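Local coordinates for protein leucine aminopeptidase 2 (PDB 2XQ0) that cleaves di- and tripeptides as a zinc-dependent aminopeptidase of the M1 family and has a low epoxide hydrolase activity in vitro, at residues D479-M484 and E492-E497; E483-L488 and A534-A539. All coordinates share one frame; numbering follows the deposited sequence.

Contact 1: residues D479-M484 and E492-E497; sequences DKWVEM and EDFRSE
Met-484 and Phe-494 have the closest CA atoms of 479-484 and 492-497, 7.9 Å apart, in a helical hairpin whose axes come within 11.9 Å and run nearly antiparallel at 151°. With the helices this far apart, long side chains bridge them. Trp-481 and Phe-494 form the buried side: CZ3 of Trp-481 lies 3.8 Å from CD2 of Phe-494, and the plane of the Trp-481 six-membered ring is 9° from that of Phe-494, but with centroids 5.7 Å apart the rings barely overlap. The indole NE1 bonds to Tyr-547 OH, and the Phe-494 side chain also meets Ala-539 and Ala-542 of helix 537-546. On the more polar side, Lys-480 holds CG anti to its backbone nitrogen (chi1 -172°) and stays extended, which carries its amine across to the end of helix 491-497. There NZ donates to Glu-497 O at 3.3 Å, from above the carbonyl plane, and makes a long salt bridge of 3.8 Å to Glu-497 OE2, though CE of Lys-480 lies closest to OE2, at 3.1 Å. This oxygen meets the bent Met-484 side chain, which crosses Glu-497 at about a right angle and brings its methyl CE to 3.5 Å from OE2.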
# COMPACT_ATOMS: atom_id res chain seq x y z
N ASP A 479 16.93 -1.41 26.93
CA ASP A 479 17.81 -2.26 27.73
C ASP A 479 17.78 -1.83 29.21
O ASP A 479 17.60 -2.66 30.11
CB ASP A 479 19.23 -2.22 27.18
CG ASP A 479 19.33 -2.77 25.76
OD1 ASP A 479 18.36 -3.43 25.31
OD2 ASP A 479 20.37 -2.57 25.09
N LYS A 480 17.94 -0.54 29.46
CA LYS A 480 17.95 0.01 30.82
C LYS A 480 16.65 -0.30 31.57
O LYS A 480 16.68 -0.67 32.75
CB LYS A 480 18.20 1.52 30.79
CG LYS A 480 18.41 2.15 32.16
CD LYS A 480 18.46 3.69 32.06
CE LYS A 480 18.55 4.34 33.44
NZ LYS A 480 18.43 5.83 33.40
N TRP A 481 15.51 -0.13 30.90
CA TRP A 481 14.22 -0.48 31.48
C TRP A 481 14.13 -1.95 31.80
O TRP A 481 13.64 -2.33 32.86
CB TRP A 481 13.05 -0.07 30.57
CG TRP A 481 12.53 1.29 30.92
CD1 TRP A 481 12.84 2.47 30.31
CD2 TRP A 481 11.66 1.60 32.00
NE1 TRP A 481 12.18 3.51 30.93
CE2 TRP A 481 11.46 3.00 31.98
CE3 TRP A 481 11.03 0.85 33.00
CZ2 TRP A 481 10.64 3.65 32.90
CZ3 TRP A 481 10.23 1.48 33.90
CH2 TRP A 481 10.04 2.87 33.86
N VAL A 482 14.59 -2.80 30.88
CA VAL A 482 14.53 -4.24 31.12
C VAL A 482 15.33 -4.61 32.37
O VAL A 482 14.90 -5.45 33.16
CB VAL A 482 15.02 -5.05 29.90
CG1 VAL A 482 15.11 -6.53 30.26
CG2 VAL A 482 14.07 -4.87 28.73
N GLU A 483 16.47 -3.96 32.54
CA GLU A 483 17.37 -4.25 33.65
C GLU A 483 16.79 -3.76 34.98
O GLU A 483 16.75 -4.51 35.96
CB GLU A 483 18.73 -3.57 33.41
CG GLU A 483 19.92 -4.28 34.06
CD GLU A 483 20.27 -5.60 33.38
OE1 GLU A 483 19.42 -6.13 32.63
OE2 GLU A 483 21.39 -6.11 33.61
N MET A 484 16.35 -2.51 35.00
CA MET A 484 15.88 -1.86 36.22
C MET A 484 14.58 -2.47 36.75
O MET A 484 14.28 -2.37 37.94
CB MET A 484 15.73 -0.36 35.99
CG MET A 484 17.06 0.34 35.75
SD MET A 484 18.20 0.06 37.13
CE MET A 484 19.78 0.09 36.27
N GLU A 492 8.67 4.96 43.52
CA GLU A 492 9.63 5.96 43.96
C GLU A 492 11.02 5.65 43.42
O GLU A 492 11.72 6.55 42.95
CB GLU A 492 9.64 6.03 45.49
CG GLU A 492 10.97 6.38 46.10
CD GLU A 492 11.02 6.06 47.58
OE1 GLU A 492 9.95 5.76 48.15
OE2 GLU A 492 12.11 6.11 48.17
N ASP A 493 11.42 4.38 43.49
CA ASP A 493 12.73 3.94 42.99
C ASP A 493 12.82 4.30 41.50
O ASP A 493 13.80 4.88 41.04
CB ASP A 493 12.91 2.43 43.18
CG ASP A 493 13.19 2.03 44.64
OD1 ASP A 493 13.67 2.89 45.41
OD2 ASP A 493 12.93 0.86 45.01
N PHE A 494 11.77 3.96 40.77
CA PHE A 494 11.75 4.17 39.34
C PHE A 494 11.88 5.65 38.95
O PHE A 494 12.58 5.99 38.01
CB PHE A 494 10.51 3.53 38.72
CG PHE A 494 10.62 2.04 38.57
CD1 PHE A 494 10.07 1.20 39.52
CD2 PHE A 494 11.30 1.49 37.50
CE1 PHE A 494 10.18 -0.17 39.38
CE2 PHE A 494 11.41 0.12 37.37
CZ PHE A 494 10.85 -0.71 38.30
N ARG A 495 11.20 6.52 39.69
CA ARG A 495 11.24 7.95 39.40
C ARG A 495 12.64 8.52 39.63
O ARG A 495 13.01 9.53 39.02
CB ARG A 495 10.22 8.72 40.24
CG ARG A 495 8.78 8.36 39.93
CD ARG A 495 7.90 9.59 39.99
NE ARG A 495 6.49 9.24 40.17
CZ ARG A 495 5.90 9.15 41.36
NH1 ARG A 495 6.59 9.37 42.47
NH2 ARG A 495 4.62 8.83 41.44
N SER A 496 13.40 7.88 40.51
CA SER A 496 14.79 8.29 40.74
C SER A 496 15.70 7.89 39.59
O SER A 496 16.66 8.59 39.29
CB SER A 496 15.31 7.71 42.06
OG SER A 496 14.63 8.28 43.16
N GLU A 497 15.39 6.78 38.92
CA GLU A 497 16.17 6.34 37.77
C GLU A 497 15.69 6.96 36.46
O GLU A 497 16.48 7.31 35.57
CB GLU A 497 16.12 4.81 37.64
CG GLU A 497 17.37 4.09 38.12
CD GLU A 497 18.57 4.34 37.22
OE1 GLU A 497 19.20 5.41 37.34
OE2 GLU A 497 18.89 3.48 36.38

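Contact 2: residues E483-L488 and A534-A539; sequences EMAQHL and AKFPVA
Met-484 O, just before Ala-485 in the turn that leaves helix 469-484, accepts two backbone bonds, from His-487 N at 3.0 Å and from Leu-488 N at 2.8 Å. These i+3 and i+4 bonds tie the turn back to the one carbonyl, and the turn packs on the N-terminal end of helix 537-546, in the helical C-terminal part of the enzyme. Phe-536, at the N-cap position of that helix, and Ala-485 share most of the contact. In Phe-536, CG lies anti to the carbonyl carbon (chi1 -55°), which turns one face of the ring to Ala-485, whose carbonyl carbon lies over it. The Ala-485 O stands above the ring plane on that side, displaced toward the CD2-CE2 side, 3.0 Å from CD2 of Phe-536, a tight fit. The methyl of Ala-485 is set above the same face, also toward the rim, with CB 4.2 Å from CG of Phe-536. At the far end of the ring, CZ of Phe-536 meets the aliphatic CG of Gln-486 at 4.1 Å. With an alanine here instead of Phe-536, the face under the Ala-485 carbonyl and methyl would probably be lost, opening a gap there and leaving the Gln-486 CG without its aromatic neighbour. Within the first turn of the helix, two buried methyls close the interface, Ala-485 CB lying 4.1 Å from Ala-539 CB.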
# COMPACT_ATOMS: atom_id res chain seq x y z
N GLU A 483 16.47 -3.96 32.54
CA GLU A 483 17.37 -4.25 33.65
C GLU A 483 16.79 -3.76 34.98
O GLU A 483 16.75 -4.51 35.96
CB GLU A 483 18.73 -3.57 33.41
CG GLU A 483 19.92 -4.28 34.06
CD GLU A 483 20.27 -5.60 33.38
OE1 GLU A 483 19.42 -6.13 32.63
OE2 GLU A 483 21.39 -6.11 33.61
N MET A 484 16.35 -2.51 35.00
CA MET A 484 15.88 -1.86 36.22
C MET A 484 14.58 -2.47 36.75
O MET A 484 14.28 -2.37 37.94
CB MET A 484 15.73 -0.36 35.99
CG MET A 484 17.06 0.34 35.75
SD MET A 484 18.20 0.06 37.13
CE MET A 484 19.78 0.09 36.27
N ALA A 485 13.82 -3.09 35.85
CA ALA A 485 12.57 -3.75 36.21
C ALA A 485 12.82 -4.88 37.21
O ALA A 485 11.93 -5.24 37.99
CB ALA A 485 11.90 -4.30 34.96
N GLN A 486 14.04 -5.42 37.18
CA GLN A 486 14.42 -6.54 38.05
C GLN A 486 15.16 -6.05 39.28
O GLN A 486 15.51 -6.83 40.16
CB GLN A 486 15.30 -7.53 37.28
CG GLN A 486 14.71 -7.99 35.93
CD GLN A 486 15.80 -8.39 34.95
OE1 GLN A 486 15.78 -7.98 33.79
NE2 GLN A 486 16.76 -9.18 35.42
N HIS A 487 15.41 -4.75 39.35
CA HIS A 487 16.19 -4.20 40.45
C HIS A 487 15.38 -3.23 41.30
O HIS A 487 15.36 -3.35 42.52
CB HIS A 487 17.48 -3.55 39.93
CG HIS A 487 18.42 -4.50 39.25
ND1 HIS A 487 18.37 -5.87 39.45
CD2 HIS A 487 19.43 -4.29 38.37
CE1 HIS A 487 19.31 -6.45 38.72
NE2 HIS A 487 19.96 -5.51 38.05
N LEU A 488 14.72 -2.27 40.66
CA LEU A 488 13.91 -1.30 41.39
C LEU A 488 12.61 -1.96 41.83
O LEU A 488 12.08 -2.83 41.14
CB LEU A 488 13.63 -0.05 40.53
CG LEU A 488 14.89 0.58 39.93
CD1 LEU A 488 14.61 1.91 39.24
CD2 LEU A 488 15.95 0.75 41.01
N ALA A 534 4.54 -8.76 32.75
CA ALA A 534 3.38 -8.98 33.60
C ALA A 534 3.78 -9.06 35.07
O ALA A 534 2.98 -8.72 35.95
CB ALA A 534 2.62 -10.23 33.17
N LYS A 535 5.01 -9.47 35.34
CA LYS A 535 5.44 -9.75 36.71
C LYS A 535 6.15 -8.55 37.35
O LYS A 535 6.65 -8.65 38.47
CB LYS A 535 6.32 -11.00 36.76
CG LYS A 535 7.44 -11.03 35.73
CD LYS A 535 8.27 -12.30 35.82
CE LYS A 535 9.49 -12.24 34.90
NZ LYS A 535 10.36 -13.44 35.02
N PHE A 536 6.16 -7.43 36.65
CA PHE A 536 6.74 -6.20 37.19
C PHE A 536 5.79 -5.02 37.06
O PHE A 536 6.20 -3.96 36.59
CB PHE A 536 8.05 -5.88 36.48
CG PHE A 536 9.05 -7.01 36.54
CD1 PHE A 536 9.27 -7.80 35.42
CD2 PHE A 536 9.74 -7.28 37.71
CE1 PHE A 536 10.18 -8.85 35.47
CE2 PHE A 536 10.66 -8.32 37.76
CZ PHE A 536 10.87 -9.11 36.64
N PRO A 537 4.52 -5.20 37.47
CA PRO A 537 3.47 -4.18 37.35
C PRO A 537 3.89 -2.78 37.82
O PRO A 537 3.47 -1.80 37.21
CB PRO A 537 2.33 -4.73 38.23
CG PRO A 537 2.93 -5.84 39.04
CD PRO A 537 4.04 -6.39 38.20
N VAL A 538 4.69 -2.69 38.88
CA VAL A 538 5.17 -1.40 39.37
C VAL A 538 6.03 -0.71 38.31
O VAL A 538 5.90 0.50 38.08
CB VAL A 538 5.95 -1.54 40.69
CG1 VAL A 538 6.31 -0.17 41.26
CG2 VAL A 538 5.14 -2.31 41.68
N ALA A 539 6.87 -1.49 37.64
CA ALA A 539 7.70 -0.97 36.54
C ALA A 539 6.87 -0.59 35.32
O ALA A 539 7.07 0.48 34.72
CB ALA A 539 8.78 -1.99 36.17

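Contacts 1 and 2 lie with their centres about 8 Å apart, at the periphery of the enzyme, about 39 Å from the centre of the chain and away from the zinc and bestatin site. Both use the end of helix 469-484 and share Glu-483 and Met-484, since 479-484 overlaps 483-488 by two residues. Helix 491-497 follows within a few residues, whereas 45 residues separate 483-488 from 534-539. Contact 1 is therefore a local hairpin, and contact 2 brings a more distant helix start against its turn. Between the two, Phe-494 CZ of helix 491-497 packs on Leu-488 CB of the loop at 3.6 Å, and Trp-481 CZ3 reaches helix 537-546, 3.4 Å from Ala-539 O.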